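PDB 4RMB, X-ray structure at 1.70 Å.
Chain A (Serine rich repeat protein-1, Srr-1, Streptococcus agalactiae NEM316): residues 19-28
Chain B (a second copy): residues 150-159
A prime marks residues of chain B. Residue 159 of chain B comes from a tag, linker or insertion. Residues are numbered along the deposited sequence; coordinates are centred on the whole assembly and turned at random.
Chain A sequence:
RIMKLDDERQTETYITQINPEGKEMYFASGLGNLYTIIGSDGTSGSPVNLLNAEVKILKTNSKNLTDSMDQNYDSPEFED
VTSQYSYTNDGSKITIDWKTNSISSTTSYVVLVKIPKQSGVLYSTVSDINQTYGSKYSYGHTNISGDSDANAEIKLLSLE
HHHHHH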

ATOM      1  N   ASN A  19      -0.522  14.654   1.489  1.00 13.78           N
ATOM      2  CA  ASN A  19      -0.473  15.250   2.826  1.00 14.91           C
ATOM      3  C   ASN A  19      -1.430  14.521   3.771  1.00 15.90           C
ATOM      4  O   ASN A  19      -2.278  15.136   4.423  1.00 16.81           O
ATOM      5  N   PRO A  20      -1.284  13.195   3.873  1.00 16.78           N
ATOM      6  CA  PRO A  20      -2.136  12.371   4.730  1.00 17.05           C
ATOM      7  C   PRO A  20      -2.061  12.692   6.218  1.00 19.14           C
ATOM      8  O   PRO A  20      -3.016  12.439   6.950  1.00 19.10           O
ATOM      9  N   GLU A  21      -0.942  13.257   6.663  1.00 19.45           N
ATOM     10  CA  GLU A  21      -0.783  13.568   8.083  1.00 21.18           C
ATOM     11  C   GLU A  21      -0.858  15.053   8.438  1.00 21.19           C
ATOM     12  O   GLU A  21      -0.516  15.447   9.559  1.00 22.83           O
ATOM     13  N   GLY A  22      -1.319  15.862   7.491  1.00 18.91           N
ATOM     14  CA  GLY A  22      -1.472  17.291   7.713  1.00 19.78           C
ATOM     15  C   GLY A  22      -0.230  18.028   8.160  1.00 20.23           C
ATOM     16  O   GLY A  22      -0.185  18.593   9.254  1.00 20.78           O
ATOM     17  N   LYS A  23       0.775  18.043   7.294  1.00 17.00           N
ATOM     18  CA  LYS A  23       2.042  18.700   7.583  1.00 17.15           C
ATOM     19  C   LYS A  23       2.301  19.830   6.610  1.00 18.33           C
ATOM     20  O   LYS A  23       1.617  19.956   5.598  1.00 19.30           O
ATOM     21  N   GLU A  24       3.292  20.660   6.913  1.00 18.62           N
ATOM     22  CA  GLU A  24       3.633  21.747   6.016  1.00 20.13           C
ATOM     23  C   GLU A  24       4.572  21.121   4.997  1.00 20.66           C
ATOM     24  O   GLU A  24       5.625  20.601   5.357  1.00 17.34           O
ATOM     25  N   MET A  25       4.168  21.152   3.732  1.00 21.85           N
ATOM     26  CA  MET A  25       4.957  20.588   2.646  1.00 22.63           C
ATOM     27  C   MET A  25       5.385  21.725   1.723  1.00 23.54           C
ATOM     28  O   MET A  25       4.555  22.351   1.067  1.00 22.63           O
ATOM     29  N   TYR A  26       6.687  21.980   1.672  1.00 23.36           N
ATOM     30  CA  TYR A  26       7.212  23.068   0.860  1.00 25.61           C
ATOM     31  C   TYR A  26       8.378  22.652  -0.032  1.00 23.99           C
ATOM     32  O   TYR A  26       9.298  21.972   0.411  1.00 24.00           O
ATOM     33  N   PHE A  27       8.324  23.067  -1.293  1.00 23.91           N
ATOM     34  CA  PHE A  27       9.389  22.779  -2.247  1.00 23.36           C
ATOM     35  C   PHE A  27      10.256  24.026  -2.347  1.00 24.87           C
ATOM     36  O   PHE A  27       9.762  25.107  -2.673  1.00 24.02           O
ATOM     37  N   ALA A  28      11.544  23.870  -2.057  1.00 26.21           N
ATOM     38  CA  ALA A  28      12.482  24.983  -2.113  1.00 28.92           C
ATOM     39  C   ALA A  28      12.388  25.690  -3.454  1.00 29.74           C
ATOM     40  O   ALA A  28      12.070  25.077  -4.472  1.00 29.92           O
TER
ATOM     41  N   ALA B 150      13.546  18.847   5.481  1.00 20.32           N
ATOM     42  CA  ALA B 150      12.247  18.848   6.146  1.00 19.76           C
ATOM     43  C   ALA B 150      11.269  17.853   5.531  1.00 19.85           C
ATOM     44  O   ALA B 150      10.566  17.142   6.251  1.00 19.52           O
ATOM     45  N   ASN B 151      11.219  17.804   4.202  1.00 17.56           N
ATOM     46  CA  ASN B 151      10.299  16.893   3.530  1.00 17.20           C
ATOM     47  C   ASN B 151      10.625  15.418   3.738  1.00 17.00           C
ATOM     48  O   ASN B 151       9.733  14.571   3.681  1.00 18.51           O
ATOM     49  N   ALA B 152      11.892  15.111   3.987  1.00 16.90           N
ATOM     50  CA  ALA B 152      12.307  13.731   4.211  1.00 17.96           C
ATOM     51  C   ALA B 152      11.875  13.253   5.596  1.00 19.06           C
ATOM     52  O   ALA B 152      11.916  12.058   5.889  1.00 20.19           O
ATOM     53  N   GLU B 153      11.459  14.187   6.443  1.00 18.20           N
ATOM     54  CA  GLU B 153      11.045  13.858   7.805  1.00 18.80           C
ATOM     55  C   GLU B 153       9.546  13.638   7.943  1.00 18.14           C
ATOM     56  O   GLU B 153       9.071  13.224   9.003  1.00 19.11           O
ATOM     57  N   ILE B 154       8.800  13.920   6.880  1.00 17.02           N
ATOM     58  CA  ILE B 154       7.355  13.757   6.917  1.00 15.99           C
ATOM     59  C   ILE B 154       6.866  12.864   5.791  1.00 16.65           C
ATOM     60  O   ILE B 154       7.612  12.542   4.867  1.00 17.14           O
ATOM     61  N   LYS B 155       5.605  12.461   5.882  1.00 16.60           N
ATOM     62  CA  LYS B 155       5.006  11.614   4.866  1.00 15.14           C
ATOM     63  C   LYS B 155       4.280  12.531   3.883  1.00 14.23           C
ATOM     64  O   LYS B 155       3.240  13.101   4.207  1.00 15.60           O
ATOM     65  N   LEU B 156       4.838  12.690   2.684  1.00 12.18           N
ATOM     66  CA  LEU B 156       4.233  13.562   1.685  1.00 11.12           C
ATOM     67  C   LEU B 156       2.979  12.962   1.056  1.00 11.55           C
ATOM     68  O   LEU B 156       2.086  13.683   0.603  1.00 11.90           O
ATOM     69  N   LEU B 157       2.912  11.641   1.017  1.00 12.50           N
ATOM     70  CA  LEU B 157       1.762  10.979   0.430  1.00 12.78           C
ATOM     71  C   LEU B 157       1.658   9.567   0.960  1.00 14.15           C
ATOM     72  O   LEU B 157       2.520   9.093   1.698  1.00 14.61           O
ATOM     73  N   SER B 158       0.584   8.904   0.563  1.00 15.02           N
ATOM     74  CA  SER B 158       0.343   7.534   0.927  1.00 16.86           C
ATOM     75  C   SER B 158      -0.303   6.917  -0.295  1.00 16.59           C
ATOM     76  O   SER B 158      -0.989   7.579  -1.068  1.00 16.91           O
ATOM     77  N   LEU B 159      -0.075   5.622  -0.484  1.00 16.08           N
ATOM     78  CA  LEU B 159      -0.656   4.907  -1.617  1.00 15.14           C
ATOM     79  C   LEU B 159      -1.290   3.608  -1.141  1.00 18.45           C
ATOM     80  O   LEU B 159      -0.704   2.888  -0.332  1.00 19.18           O
TER

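Two direct hydrogen bonds flank an apolar patch in this interface. On one side of that patch, Asn19 N donates to Leu156′ O (2.9 Å, nearly linear). The Asn19 CA-to-CB bond points away from chain B, and its t rotamer (chi1 -158°) turns the amide back on the chain that follows, holding Lys23 just after the type I turn from Asn19 to Gly22: Asn19 OD1 accepts from Lys23 N at 2.8 Å, and Asn19 ND2 returns a weak bond to Lys23 O at 3.0 Å. A side-chain amide suits this place because it can accept and donate at once. Gly22, with phi 56°, occupies a conformation that glycine tolerates well.

Water 1 extends the turn across the contact. It donates to Asn19 OD1 (2.8 Å) and to Lys155′ O (2.7 Å) and accepts from Glu21 N (2.8 Å), so three polar backbone or amide atoms are satisfied together. Beside it, Pro20 points toward chain B; its compact ring, which has no NH to satisfy, sets CD 3.6 Å from Lys155′ O and CG 4.1 Å from Lys155′ CG. Lys155′ is extended (t throughout), so its aliphatic stem packs here while NZ finds a partner elsewhere in the structure.

The apolar patch centres on Met25. Its CA-to-CB bond runs sideways, but chi1 (m) places CG 3.7 Å from Leu156′ CD2 and 3.9 Å from Ile154′ CD1; chi2 (t) then extends the chain to SD, and chi3 lies at 32°, between wells. Ile154′, p at chi1 and t at chi2, also meets Lys23: its CG2 lies 3.9 Å from Lys23 CG, before the lysine's end leads away. Leu156′ points away overall, though CB still touches chain A, and its m,t rotamer brings CD2 against Met25 CG.

At the far end Asn151′ points toward chain A; its short amide, at chi1 -68° (m), can donate from ND2 to the backbone carbonyl of Tyr26, with Asn151′ ND2 2.8 Å from Tyr26 O. The same ND2 lies obliquely 4.1 Å from Phe27 CD1.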

ATOM      1  CB  ASN A  19      -0.825  16.739   2.759  1.00 14.51           C
ATOM      2  CG  ASN A  19      -0.302  17.512   3.957  1.00 15.91           C
ATOM      3  OD1 ASN A  19       0.512  17.000   4.722  1.00 15.17           O
ATOM      4  ND2 ASN A  19      -0.753  18.753   4.114  1.00 14.55           N
ATOM      5  CB  PRO A  20      -1.662  10.956   4.411  1.00 17.08           C
ATOM      6  CG  PRO A  20      -0.200  11.154   4.167  1.00 18.35           C
ATOM      7  CD  PRO A  20      -0.199  12.385   3.287  1.00 16.31           C
ATOM      8  CB  GLU A  21       0.527  12.964   8.604  1.00 24.17           C
ATOM      9  CG  GLU A  21       0.662  11.474   8.299  1.00 27.91           C
ATOM     10  CD  GLU A  21       1.781  10.793   9.072  1.00 30.88           C
ATOM     11  OE1 GLU A  21       2.818  11.437   9.328  1.00 32.34           O
ATOM     12  OE2 GLU A  21       1.630   9.601   9.412  1.00 33.76           O
ATOM     13  CB  LYS A  23       3.178  17.684   7.473  1.00 15.11           C
ATOM     14  CG  LYS A  23       3.053  16.508   8.415  1.00 16.37           C
ATOM     15  CD  LYS A  23       3.198  16.944   9.861  1.00 15.88           C
ATOM     16  CE  LYS A  23       3.077  15.752  10.795  1.00 19.40           C
ATOM     17  NZ  LYS A  23       3.248  16.124  12.228  1.00 22.12           N
ATOM     18  CB  GLU A  24       4.363  22.870   6.752  1.00 23.43           C
ATOM     19  CG  GLU A  24       4.515  24.129   5.911  1.00 29.41           C
ATOM     20  CD  GLU A  24       5.622  25.043   6.404  1.00 34.34           C
ATOM     21  OE1 GLU A  24       5.639  26.226   5.998  1.00 37.23           O
ATOM     22  OE2 GLU A  24       6.482  24.578   7.182  1.00 36.66           O
ATOM     23  CB  MET A  25       4.117  19.565   1.883  1.00 24.09           C
ATOM     24  CG  MET A  25       3.718  18.351   2.716  1.00 24.34           C
ATOM     25  SD  MET A  25       2.638  17.193   1.841  1.00 23.63           S
ATOM     26  CE  MET A  25       3.216  17.391   0.165  1.00 20.90           C
ATOM     27  CB  TYR A  26       7.658  24.206   1.785  1.00 29.68           C
ATOM     28  CG  TYR A  26       8.334  25.358   1.085  1.00 33.50           C
ATOM     29  CD1 TYR A  26       7.625  26.186   0.218  1.00 35.96           C
ATOM     30  CD2 TYR A  26       9.689  25.623   1.290  1.00 35.71           C
ATOM     31  CE1 TYR A  26       8.245  27.254  -0.431  1.00 38.08           C
ATOM     32  CE2 TYR A  26      10.321  26.688   0.648  1.00 38.66           C
ATOM     33  CZ  TYR A  26       9.593  27.498  -0.211  1.00 39.33           C
ATOM     34  OH  TYR A  26      10.211  28.548  -0.854  1.00 41.99           O
ATOM     35  CB  PHE A  27       8.810  22.456  -3.629  1.00 22.82           C
ATOM     36  CG  PHE A  27       8.626  20.985  -3.894  1.00 21.98           C
ATOM     37  CD1 PHE A  27       8.520  20.074  -2.846  1.00 22.61           C
ATOM     38  CD2 PHE A  27       8.516  20.517  -5.202  1.00 22.01           C
ATOM     39  CE1 PHE A  27       8.302  18.716  -3.098  1.00 22.22           C
ATOM     40  CE2 PHE A  27       8.298  19.166  -5.467  1.00 21.82           C
ATOM     41  CZ  PHE A  27       8.192  18.262  -4.410  1.00 21.21           C
ATOM     42  CB  ALA A  28      13.901  24.478  -1.894  1.00 29.78           C
TER
ATOM     43  CB  ALA B 150      11.644  20.254   6.115  1.00 21.67           C
ATOM     44  CB  ASN B 151      10.228  17.216   2.034  1.00 15.83           C
ATOM     45  CG  ASN B 151       9.564  18.549   1.769  1.00 16.28           C
ATOM     46  OD1 ASN B 151       8.567  18.886   2.409  1.00 18.21           O
ATOM     47  ND2 ASN B 151      10.102  19.313   0.824  1.00 18.51           N
ATOM     48  CB  ALA B 152      13.821  13.613   4.071  1.00 19.27           C
ATOM     49  CB  GLU B 153      11.478  14.972   8.761  1.00 21.77           C
ATOM     50  CG  GLU B 153      12.982  15.158   8.853  1.00 27.58           C
ATOM     51  CD  GLU B 153      13.685  13.901   9.315  1.00 31.78           C
ATOM     52  OE1 GLU B 153      13.224  13.301  10.311  1.00 34.54           O
ATOM     53  OE2 GLU B 153      14.695  13.516   8.690  1.00 34.59           O
ATOM     54  CB  ILE B 154       6.638  15.121   6.814  1.00 16.08           C
ATOM     55  CG1 ILE B 154       7.123  15.867   5.564  1.00 17.42           C
ATOM     56  CG2 ILE B 154       6.895  15.937   8.083  1.00 16.26           C
ATOM     57  CD1 ILE B 154       6.366  17.149   5.274  1.00 19.50           C
ATOM     58  CB  LYS B 155       4.027  10.636   5.529  1.00 18.08           C
ATOM     59  CG  LYS B 155       3.576   9.508   4.626  1.00 23.12           C
ATOM     60  CD  LYS B 155       2.784   8.468   5.402  1.00 25.42           C
ATOM     61  CE  LYS B 155       2.390   7.305   4.510  1.00 27.20           C
ATOM     62  NZ  LYS B 155       1.711   6.238   5.300  1.00 31.94           N
ATOM     63  CB  LEU B 156       5.243  13.891   0.579  1.00 12.23           C
ATOM     64  CG  LEU B 156       6.558  14.542   1.018  1.00 13.30           C
ATOM     65  CD1 LEU B 156       7.401  14.827  -0.212  1.00 12.74           C
ATOM     66  CD2 LEU B 156       6.281  15.826   1.786  1.00 15.12           C
ATOM     67  CB  LEU B 157       1.884  10.910  -1.100  1.00 12.73           C
ATOM     68  CG  LEU B 157       2.929   9.934  -1.664  1.00 10.55           C
ATOM     69  CD1 LEU B 157       2.631   9.629  -3.141  1.00 11.77           C
ATOM     70  CD2 LEU B 157       4.319  10.519  -1.491  1.00 13.63           C
ATOM     71  CB  SER B 158      -0.614   7.451   2.115  1.00 20.10           C
ATOM     72  OG  SER B 158      -0.810   6.111   2.511  1.00 24.97           O
ATOM     73  CB  LEU B 159       0.410   4.618  -2.675  1.00 17.24           C
ATOM     74  CG  LEU B 159      -0.016   3.719  -3.837  1.00 22.97           C
ATOM     75  CD1 LEU B 159      -0.871   4.492  -4.830  1.00 21.57           C
ATOM     76  CD2 LEU B 159       1.199   3.116  -4.524  1.00 21.84           C
TER
HETATM   77  O   HOH W   1       1.354  14.488   5.641  1.00 19.56           O